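Local coordinates for Sso-CP2 metallo-carboxypetidase (Sulfolobus solfataricus, PDB 4MMO) that is a zinc-dependent carboxypeptidase of the M20 family, trimming residues from the C-terminal end of peptides, at the interface of chains A and B. Residues are numbered along the deposited sequence; one frame, centred on the assembly and turned at random. Chains: chain A/B, Sso-CP2 metallo-carboxypetidase.

The interface of chains A and B. Residues chain A 200, 203; chain B 255, 259, 272, 275-276.
A:Leu203 pushes its forked end into an apolar notch of chain B, between helix 252-259 and helix 269-278. This is part of the two-fold interface of an M20 peptidase pair, and all the residues here belong to the M20 dimerisation domain; an equivalent contact forms with the chains exchanged. Pairing through that domain is common in the family, so the dimer is plausibly biological. A:Leu203 ends the short 3-10 helix 198-203, and 71 Å² of its surface is hidden here. Its CG stands anti to its own carbonyl carbon (chi1 -56°), which sends the two methyls away from the turn and toward the partner helices. CD1 of A:Leu203 meets CD2 of B:Leu255 at 3.9 Å, the two side chains crossing at about a right angle. The other branch, CD2 of A:Leu203, lies against helix 269-278, at 3.9 Å from CG2 of B:Ile272, whose side chain also runs nearly perpendicular to the leucine. CG2 is the Ile branch anti to the backbone N, and both leucine methyls rest on it. CD2 of A:Leu203 also sits 4.0 Å from CB of B:Leu276, one turn further along the helix, and it packs on the backbone too, 3.7 Å from the carbonyl O of B:Ile272, while B:Ala275 only brushes it with its CB. CD1 of B:Leu276 comes to 4.2 Å from CD1 of A:Leu203, the methyl that B:Leu255 of the other helix also touches. Outward from the fork, a turn back along the 3-10 helix, A:Asn200 turns the flat face of its carboxamide to one methyl of B:Leu259, the last residue of helix 252-259. The two side chains slant across each other in a van der Waals contact: CD2 of B:Leu259 lies over that face, 3.7 Å from the amide oxygen OD1 of A:Asn200 and 3.9 Å from its CG, with ND2 slightly farther off.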
loop_
_atom_site.group_PDB
_atom_site.type_symbol
_atom_site.label_atom_id
_atom_site.label_comp_id
_atom_site.label_asym_id
_atom_site.label_seq_id
_atom_site.Cartn_x
_atom_site.Cartn_y
_atom_site.Cartn_z
ATOM N N ASN A 200 -5.055 -14.678 -16.368
ATOM C CA ASN A 200 -6.410 -15.111 -16.021
ATOM C C ASN A 200 -7.381 -13.957 -15.769
ATOM O O ASN A 200 -8.557 -14.186 -15.478
ATOM C CB ASN A 200 -6.371 -16.003 -14.779
ATOM C CG ASN A 200 -5.652 -17.308 -15.025
ATOM O OD1 ASN A 200 -6.209 -18.232 -15.614
ATOM N ND2 ASN A 200 -4.408 -17.393 -14.571
ATOM N N LEU A 203 -11.156 -13.802 -16.421
ATOM C CA LEU A 203 -12.023 -14.802 -15.795
ATOM C C LEU A 203 -12.497 -14.428 -14.387
ATOM O O LEU A 203 -13.453 -15.016 -13.879
ATOM C CB LEU A 203 -11.301 -16.151 -15.722
ATOM C CG LEU A 203 -10.766 -16.738 -17.030
ATOM C CD1 LEU A 203 -10.243 -18.143 -16.780
ATOM C CD2 LEU A 203 -11.834 -16.745 -18.113
ATOM N N LEU B 255 -10.688 -26.099 -13.565
ATOM C CA LEU B 255 -10.069 -24.785 -13.707
ATOM C C LEU B 255 -10.346 -23.954 -12.465
ATOM O O LEU B 255 -9.435 -23.373 -11.880
ATOM C CB LEU B 255 -10.605 -24.061 -14.945
ATOM C CG LEU B 255 -10.117 -22.620 -15.134
ATOM C CD1 LEU B 255 -8.605 -22.570 -15.336
ATOM C CD2 LEU B 255 -10.837 -21.955 -16.298
ATOM N N LEU B 259 -7.531 -22.593 -9.728
ATOM C CA LEU B 259 -7.305 -21.162 -9.551
ATOM C C LEU B 259 -7.376 -20.777 -8.075
ATOM O O LEU B 259 -6.479 -20.113 -7.555
ATOM C CB LEU B 259 -8.317 -20.353 -10.365
ATOM C CG LEU B 259 -8.107 -20.329 -11.884
ATOM C CD1 LEU B 259 -9.183 -19.485 -12.550
ATOM C CD2 LEU B 259 -6.718 -19.813 -12.258
ATOM N N ILE B 272 -15.718 -19.089 -21.098
ATOM C CA ILE B 272 -14.409 -19.021 -20.459
ATOM C C ILE B 272 -13.292 -19.032 -21.499
ATOM O O ILE B 272 -12.337 -18.262 -21.401
ATOM C CB ILE B 272 -14.214 -20.181 -19.451
ATOM C CG1 ILE B 272 -14.981 -19.873 -18.163
ATOM C CG2 ILE B 272 -12.727 -20.408 -19.137
ATOM C CD1 ILE B 272 -14.955 -20.983 -17.129
ATOM N N ALA B 275 -13.230 -15.593 -23.344
ATOM C CA ALA B 275 -12.692 -14.496 -22.548
ATOM C C ALA B 275 -11.191 -14.647 -22.319
ATOM O O ALA B 275 -10.424 -13.696 -22.477
ATOM C CB ALA B 275 -13.421 -14.400 -21.215
ATOM N N LEU B 276 -10.777 -15.851 -21.949
ATOM C CA LEU B 276 -9.389 -16.116 -21.599
ATOM C C LEU B 276 -8.432 -15.870 -22.769
ATOM O O LEU B 276 -7.301 -15.424 -22.566
ATOM C CB LEU B 276 -9.250 -17.558 -21.104
ATOM C CG LEU B 276 -7.849 -18.030 -20.717
ATOM C CD1 LEU B 276 -7.284 -17.190 -19.579
ATOM C CD2 LEU B 276 -7.876 -19.505 -20.338
#